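Local coordinates for Eps1p (Saccharomyces cerevisiae, PDB 4TW5), which belongs to the thioredoxin superfamily, its crystallised fragment pairing two thioredoxin-like domains, each built around a mixed beta sheet, at residues E52-K55 / E56-K59; L110-F113 / A114-S118; V262-A265 / R266-F269. All coordinates share one frame; numbering follows the deposited sequence.

Contact 1 (E52-K55 / E56-K59); sequences EEFK and EESK
The break between helices 44-53 and 55-61 of the N-terminal thioredoxin-like domain is bridged where Phe-54 meets Glu-57 and Ser-58, one turn farther on. Ser-58 N donates to Phe-54 O at 2.9 Å, so helical hydrogen bonding resumes at once after the interruption. The aromatic ring reaches forward to meet this turn because its CG stands anti to the backbone N (chi1 -163°). Glu-57 CB then lies over one face in a CH-pi contact, 4.1 Å from the centroid of the Phe-54 ring, and Ser-58 N sits above the rim of that face. Farther out, Glu-57 OE2 comes within 3.4 Å of Phe-54 CE1, the carboxylate standing steeply across the ring. Glu-57 OE1 is salt-bridged to Arg-115 of helix 107-118, and Ser-58 OG bonds to Ile-63 O at strand 63-69. Phe-54 itself packs on Ile-111, Ala-114 and the ring of Phe-65. On the exposed flank, Lys-59 NZ forms a salt bridge with Glu-56 OE1 (3.2 Å) on the syn side, 32° out of the carboxylate plane. The buried ring thus joins the break to helix 107-118 and strand 63-69, while the Glu-56/Lys-59 pair stays at the surface.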
loop_
_atom_site.group_PDB
_atom_site.type_symbol
_atom_site.label_atom_id
_atom_site.label_comp_id
_atom_site.label_asym_id
_atom_site.label_seq_id
_atom_site.Cartn_x
_atom_site.Cartn_y
_atom_site.Cartn_z
ATOM N N GLU A 52 -51.549 0.293 -21.431
ATOM C CA GLU A 52 -52.349 -0.878 -21.126
ATOM C C GLU A 52 -51.588 -1.869 -20.264
ATOM O O GLU A 52 -52.141 -2.432 -19.316
ATOM C CB GLU A 52 -52.821 -1.585 -22.422
ATOM C CG GLU A 52 -53.530 -2.921 -22.137
ATOM C CD GLU A 52 -54.216 -3.557 -23.339
ATOM O OE1 GLU A 52 -53.574 -3.728 -24.400
ATOM O OE2 GLU A 52 -55.410 -3.896 -23.207
ATOM N N GLU A 53 -50.306 -2.054 -20.557
ATOM C CA GLU A 53 -49.533 -3.015 -19.786
ATOM C C GLU A 53 -49.209 -2.465 -18.387
ATOM O O GLU A 53 -48.957 -3.231 -17.457
ATOM C CB GLU A 53 -48.246 -3.377 -20.527
ATOM C CG GLU A 53 -47.752 -4.797 -20.257
ATOM C CD GLU A 53 -48.666 -5.872 -20.896
ATOM O OE1 GLU A 53 -49.598 -5.522 -21.671
ATOM O OE2 GLU A 53 -48.451 -7.076 -20.620
ATOM N N PHE A 54 -49.262 -1.142 -18.236
ATOM C CA PHE A 54 -48.891 -0.492 -16.976
ATOM C C PHE A 54 -50.055 -0.271 -16.022
ATOM O O PHE A 54 -49.863 0.279 -14.944
ATOM C CB PHE A 54 -48.224 0.857 -17.244
ATOM C CG PHE A 54 -47.467 1.397 -16.063
ATOM C CD1 PHE A 54 -46.304 0.782 -15.638
ATOM C CD2 PHE A 54 -47.938 2.501 -15.360
ATOM C CE1 PHE A 54 -45.617 1.263 -14.556
ATOM C CE2 PHE A 54 -47.253 2.981 -14.277
ATOM C CZ PHE A 54 -46.090 2.364 -13.871
ATOM N N LYS A 55 -51.244 -0.717 -16.420
ATOM C CA LYS A 55 -52.481 -0.468 -15.683
ATOM C C LYS A 55 -52.399 -0.830 -14.197
ATOM O O LYS A 55 -52.924 -0.097 -13.354
ATOM C CB LYS A 55 -53.640 -1.241 -16.335
ATOM C CG LYS A 55 -54.319 -0.492 -17.484
ATOM C CD LYS A 55 -55.062 -1.436 -18.427
ATOM C CE LYS A 55 -56.086 -2.259 -17.677
ATOM N NZ LYS A 55 -56.832 -3.207 -18.531
ATOM N N GLU A 56 -51.796 -1.978 -13.890
ATOM C CA GLU A 56 -51.720 -2.462 -12.508
ATOM C C GLU A 56 -50.740 -1.698 -11.613
ATOM O O GLU A 56 -51.068 -1.320 -10.486
ATOM C CB GLU A 56 -51.329 -3.945 -12.479
ATOM C CG GLU A 56 -52.370 -4.902 -13.025
ATOM C CD GLU A 56 -53.776 -4.592 -12.531
ATOM O OE1 GLU A 56 -53.978 -4.491 -11.294
ATOM O OE2 GLU A 56 -54.681 -4.453 -13.383
ATOM N N GLU A 57 -49.540 -1.470 -12.134
ATOM C CA GLU A 57 -48.463 -0.851 -11.381
ATOM C C GLU A 57 -48.817 0.608 -11.180
ATOM O O GLU A 57 -48.521 1.200 -10.136
ATOM C CB GLU A 57 -47.144 -1.031 -12.128
ATOM C CG GLU A 57 -46.722 -2.506 -12.141
ATOM C CD GLU A 57 -45.394 -2.771 -12.831
ATOM O OE1 GLU A 57 -45.055 -3.967 -12.989
ATOM O OE2 GLU A 57 -44.737 -1.809 -13.291
ATOM N N SER A 58 -49.536 1.143 -12.163
ATOM C CA SER A 58 -50.020 2.512 -12.145
ATOM C C SER A 58 -50.724 2.837 -10.842
ATOM O O SER A 58 -50.524 3.903 -10.267
ATOM C CB SER A 58 -50.976 2.732 -13.310
ATOM O OG SER A 58 -51.483 4.047 -13.289
ATOM N N LYS A 59 -51.518 1.887 -10.367
ATOM C CA LYS A 59 -52.291 2.035 -9.142
ATOM C C LYS A 59 -51.360 2.040 -7.937
ATOM O O LYS A 59 -51.430 2.915 -7.087
ATOM C CB LYS A 59 -53.283 0.869 -8.980
ATOM C CG LYS A 59 -54.414 0.793 -9.981
ATOM C CD LYS A 59 -54.928 -0.641 -10.038
ATOM C CE LYS A 59 -55.948 -0.850 -11.144
ATOM N NZ LYS A 59 -56.294 -2.305 -11.266
#

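Contact 2 (L110-F113 / A114-S118)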
loop_
_atom_site.group_PDB
_atom_site.type_symbol
_atom_site.label_atom_id
_atom_site.label_comp_id
_atom_site.label_asym_id
_atom_site.label_seq_id
_atom_site.Cartn_x
_atom_site.Cartn_y
_atom_site.Cartn_z
ATOM N N LEU A 110 -40.404 2.728 -21.638
ATOM C CA LEU A 110 -41.284 3.622 -20.908
ATOM C C LEU A 110 -41.642 3.006 -19.567
ATOM O O LEU A 110 -41.600 3.680 -18.550
ATOM C CB LEU A 110 -42.548 3.920 -21.716
ATOM C CG LEU A 110 -42.316 4.844 -22.912
ATOM C CD1 LEU A 110 -43.606 5.071 -23.697
ATOM C CD2 LEU A 110 -41.740 6.169 -22.412
ATOM N N ILE A 111 -41.968 1.717 -19.561
ATOM C CA ILE A 111 -42.245 1.038 -18.302
ATOM C C ILE A 111 -41.051 1.135 -17.342
ATOM O O ILE A 111 -41.234 1.451 -16.169
ATOM C CB ILE A 111 -42.611 -0.436 -18.509
ATOM C CG1 ILE A 111 -43.888 -0.554 -19.338
ATOM C CG2 ILE A 111 -42.835 -1.149 -17.172
ATOM C CD1 ILE A 111 -45.038 0.262 -18.830
ATOM N N ALA A 112 -39.848 0.871 -17.843
ATOM C CA ALA A 112 -38.640 0.870 -17.017
ATOM C C ALA A 112 -38.434 2.247 -16.402
ATOM O O ALA A 112 -38.125 2.371 -15.228
ATOM C CB ALA A 112 -37.417 0.441 -17.841
ATOM N N PHE A 113 -38.626 3.271 -17.219
ATOM C CA PHE A 113 -38.547 4.653 -16.796
ATOM C C PHE A 113 -39.545 5.008 -15.714
ATOM O O PHE A 113 -39.208 5.736 -14.788
ATOM C CB PHE A 113 -38.734 5.581 -17.992
ATOM C CG PHE A 113 -38.776 7.034 -17.633
ATOM C CD1 PHE A 113 -37.669 7.669 -17.119
ATOM C CD2 PHE A 113 -39.933 7.766 -17.833
ATOM C CE1 PHE A 113 -37.722 9.017 -16.796
ATOM C CE2 PHE A 113 -39.992 9.105 -17.522
ATOM C CZ PHE A 113 -38.886 9.737 -17.002
ATOM N N ALA A 114 -40.786 4.553 -15.832
ATOM C CA ALA A 114 -41.713 4.838 -14.754
ATOM C C ALA A 114 -41.252 4.118 -13.467
ATOM O O ALA A 114 -41.166 4.741 -12.394
ATOM C CB ALA A 114 -43.138 4.454 -15.136
ATOM N N ARG A 115 -40.888 2.842 -13.573
ATOM C CA ARG A 115 -40.398 2.118 -12.396
ATOM C C ARG A 115 -39.137 2.765 -11.799
ATOM O O ARG A 115 -38.998 2.864 -10.594
ATOM C CB ARG A 115 -40.107 0.657 -12.725
ATOM C CG ARG A 115 -41.338 -0.162 -13.032
ATOM C CD ARG A 115 -40.943 -1.512 -13.519
ATOM N NE ARG A 115 -42.082 -2.385 -13.729
ATOM C CZ ARG A 115 -42.027 -3.514 -14.424
ATOM N NH1 ARG A 115 -40.876 -3.893 -14.965
ATOM N NH2 ARG A 115 -43.114 -4.267 -14.567
ATOM N N ARG A 116 -38.233 3.210 -12.657
ATOM C CA ARG A 116 -37.006 3.866 -12.210
ATOM C C ARG A 116 -37.339 5.117 -11.370
ATOM O O ARG A 116 -36.837 5.296 -10.270
ATOM C CB ARG A 116 -36.142 4.206 -13.435
ATOM C CG ARG A 116 -34.661 4.311 -13.167
ATOM C CD ARG A 116 -33.857 4.551 -14.454
ATOM N NE ARG A 116 -34.101 3.491 -15.411
ATOM C CZ ARG A 116 -34.671 3.672 -16.593
ATOM N NH1 ARG A 116 -35.015 4.883 -16.986
ATOM N NH2 ARG A 116 -34.884 2.635 -17.383
ATOM N N GLU A 117 -38.248 5.935 -11.882
ATOM C CA GLU A 117 -38.625 7.181 -11.260
ATOM C C GLU A 117 -39.430 7.044 -9.983
ATOM O O GLU A 117 -39.447 7.965 -9.171
ATOM C CB GLU A 117 -39.401 8.039 -12.260
ATOM C CG GLU A 117 -38.506 8.499 -13.420
ATOM C CD GLU A 117 -37.208 9.174 -12.962
ATOM O OE1 GLU A 117 -37.218 9.946 -11.967
ATOM O OE2 GLU A 117 -36.164 8.904 -13.592
ATOM N N SER A 118 -40.131 5.932 -9.813
ATOM C CA SER A 118 -40.878 5.715 -8.587
ATOM C C SER A 118 -39.926 5.485 -7.412
ATOM O O SER A 118 -40.297 5.675 -6.262
ATOM C CB SER A 118 -41.840 4.531 -8.718
ATOM O OG SER A 118 -41.178 3.334 -8.397
#
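Ile-111 with Arg-115, Ala-112 with Arg-116 and Phe-113 with Glu-117 form a buried set of i to i+4 contacts along helix 107-118, one of the helices packed on the N-terminal domain's sheet. Four successive backbone bonds carry the turns, among them one from Arg-115 N to Ile-111 O of 3.0 Å. Arg-115, extended from CG to NE, lays its guanidinium across Ile-111 so that Ile-111 CG2 sits over the centre of the flat group, 3.7 Å from Arg-115 CZ. In the thioredoxin fold such a helix covers the sheet, and here Phe-113 and Ala-114 rest on Ile-29 of strand 27-33. Glu-117, bent at chi2 (-52°), brings its CG over one face of the Phe-113 ring, 3.9 Å from the centroid. Arg-116 instead turns back at chi3 (-58°), which lays its guanidinium over Ala-112 O. Its NH2 touches Ala-112 CB at 3.4 Å, whereas NH1 comes up to the edge of the Phe-113 ring, 3.9 Å from CD1 of Phe-113. Salt bridges hold the polar ends: Arg-115 to Glu-57, Glu-117 to Lys-98, and Arg-116 NE to Asp-197, just past the end of helix 180-196 in the second domain.

Contact 3 (V262-A265 / R266-F269)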
loop_
_atom_site.group_PDB
_atom_site.type_symbol
_atom_site.label_atom_id
_atom_site.label_comp_id
_atom_site.label_asym_id
_atom_site.label_seq_id
_atom_site.Cartn_x
_atom_site.Cartn_y
_atom_site.Cartn_z
ATOM N N VAL A 262 -26.986 6.697 -13.266
ATOM C CA VAL A 262 -27.879 5.645 -13.753
ATOM C C VAL A 262 -27.711 5.490 -15.261
ATOM O O VAL A 262 -27.486 4.385 -15.771
ATOM C CB VAL A 262 -29.364 5.948 -13.415
ATOM C CG1 VAL A 262 -30.310 5.023 -14.195
ATOM C CG2 VAL A 262 -29.611 5.779 -11.922
ATOM N N ASP A 263 -27.770 6.615 -15.964
ATOM C CA ASP A 263 -27.660 6.617 -17.419
ATOM C C ASP A 263 -26.278 6.181 -17.898
ATOM O O ASP A 263 -26.160 5.600 -18.961
ATOM C CB ASP A 263 -28.054 7.984 -17.974
ATOM C CG ASP A 263 -29.521 8.311 -17.680
ATOM O OD1 ASP A 263 -30.321 7.344 -17.523
ATOM O OD2 ASP A 263 -29.874 9.516 -17.605
ATOM N N PHE A 264 -25.235 6.468 -17.127
ATOM C CA PHE A 264 -23.916 5.956 -17.467
ATOM C C PHE A 264 -23.915 4.439 -17.375
ATOM O O PHE A 264 -23.464 3.749 -18.288
ATOM C CB PHE A 264 -22.841 6.534 -16.547
ATOM C CG PHE A 264 -21.506 5.850 -16.661
ATOM C CD1 PHE A 264 -20.667 6.085 -17.757
ATOM C CD2 PHE A 264 -21.084 4.989 -15.678
ATOM C CE1 PHE A 264 -19.424 5.486 -17.858
ATOM C CE2 PHE A 264 -19.848 4.368 -15.756
ATOM C CZ PHE A 264 -19.005 4.616 -16.854
ATOM N N ALA A 265 -24.470 3.923 -16.290
ATOM C CA ALA A 265 -24.502 2.481 -16.057
ATOM C C ALA A 265 -25.307 1.748 -17.121
ATOM O O ALA A 265 -25.167 0.551 -17.278
ATOM C CB ALA A 265 -25.080 2.174 -14.671
ATOM N N ARG A 266 -26.145 2.482 -17.840
ATOM C CA ARG A 266 -27.058 1.896 -18.798
ATOM C C ARG A 266 -26.609 2.055 -20.245
ATOM O O ARG A 266 -27.240 1.527 -21.137
ATOM C CB ARG A 266 -28.458 2.477 -18.577
ATOM C CG ARG A 266 -29.291 1.620 -17.638
ATOM C CD ARG A 266 -30.430 2.366 -17.013
ATOM N NE ARG A 266 -30.950 3.459 -17.827
ATOM C CZ ARG A 266 -31.880 3.358 -18.766
ATOM N NH1 ARG A 266 -32.418 2.182 -19.086
ATOM N NH2 ARG A 266 -32.262 4.452 -19.398
ATOM N N ARG A 267 -25.500 2.749 -20.465
ATOM C CA ARG A 267 -24.960 2.933 -21.807
ATOM C C ARG A 267 -24.524 1.616 -22.438
ATOM O O ARG A 267 -23.977 0.745 -21.753
ATOM C CB ARG A 267 -23.730 3.847 -21.777
ATOM C CG ARG A 267 -23.862 5.322 -22.144
ATOM C CD ARG A 267 -22.596 6.058 -21.641
ATOM N NE ARG A 267 -22.630 7.523 -21.750
ATOM C CZ ARG A 267 -22.326 8.375 -20.763
ATOM N NH1 ARG A 267 -22.018 7.924 -19.557
ATOM N NH2 ARG A 267 -22.355 9.690 -20.967
ATOM N N THR A 268 -24.805 1.470 -23.735
ATOM C CA THR A 268 -24.277 0.372 -24.551
ATOM C C THR A 268 -22.821 0.700 -24.902
ATOM O O THR A 268 -22.545 1.759 -25.478
ATOM C CB THR A 268 -25.092 0.151 -25.857
ATOM O OG1 THR A 268 -26.384 -0.391 -25.548
ATOM C CG2 THR A 268 -24.341 -0.766 -26.833
ATOM N N PHE A 269 -21.891 -0.201 -24.599
ATOM C CA PHE A 269 -20.496 0.049 -24.959
ATOM C C PHE A 269 -20.012 -0.929 -26.030
ATOM O O PHE A 269 -19.346 -1.920 -25.726
ATOM C CB PHE A 269 -19.572 -0.022 -23.720
ATOM C CG PHE A 269 -19.823 1.062 -22.677
ATOM C CD1 PHE A 269 -20.880 0.963 -21.775
ATOM C CD2 PHE A 269 -18.995 2.182 -22.603
ATOM C CE1 PHE A 269 -21.102 1.963 -20.815
ATOM C CE2 PHE A 269 -19.211 3.187 -21.643
ATOM C CZ PHE A 269 -20.263 3.077 -20.754
#
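The rings of Phe-264 and Phe-269 make an offset edge-to-face pair, the edge of Phe-269 turned toward the face of Phe-264, with centroids 5.9 Å apart and planes at 79°. Their nearest atoms, Phe-264 CE1 and Phe-269 CZ, are separated by 3.9 Å. The guanidinium of Arg-267 stands steeply to the Phe-264 ring with NH1 at the ring edge, though the very close approach modelled there is doubtful in detail. At the edge of the Arg-266 guanidinium lies Asp-263 OD1, 3.9 Å from Arg-266 NE in a long salt bridge, the two side chains running alongside each other. Val-262 CG1 flanks the same arginine, meeting its CD at 3.9 Å. At the C-terminal end of helix 259-265 of the second thioredoxin-like domain, Arg-267 N bonds to Phe-264 O (3.1 Å). Beyond, Phe-264 packs on Leu-156 and Leu-237 of the central sheet, while Phe-269 meets Phe-248. Arg-266 NH2 forms a salt bridge with Glu-102 of the first domain. Arg-266 NE is buried without a hydrogen-bonding partner. The positive charge of this side chain is probably offset mainly by Glu-102, with Asp-263 and Asp-197 acting at longer range.

Overall arrangement
Contact 2 is the buried one, contact 1 lies at the surface and contact 3 is intermediate. Contacts 1 and 2 share a domain and touch directly: the aromatic ring of contact 1 packs against the apolar flank of helix 107-118, edged by a Glu-57 to Arg-115 salt bridge. Contact 3 belongs to the second domain but meets contact 2, where Arg-116 CD packs on Val-262 CG1 and Arg-116 and Arg-266 bring like charges together near Asp-197 and Glu-102. At a helix break, contact 1 combines a CH-pi face with a surface ion pair; along an unbroken helix, contact 2 sets arginine and glutamate side chains on apolar groups; at a helix end, contact 3 places a ring pair beside a long salt bridge.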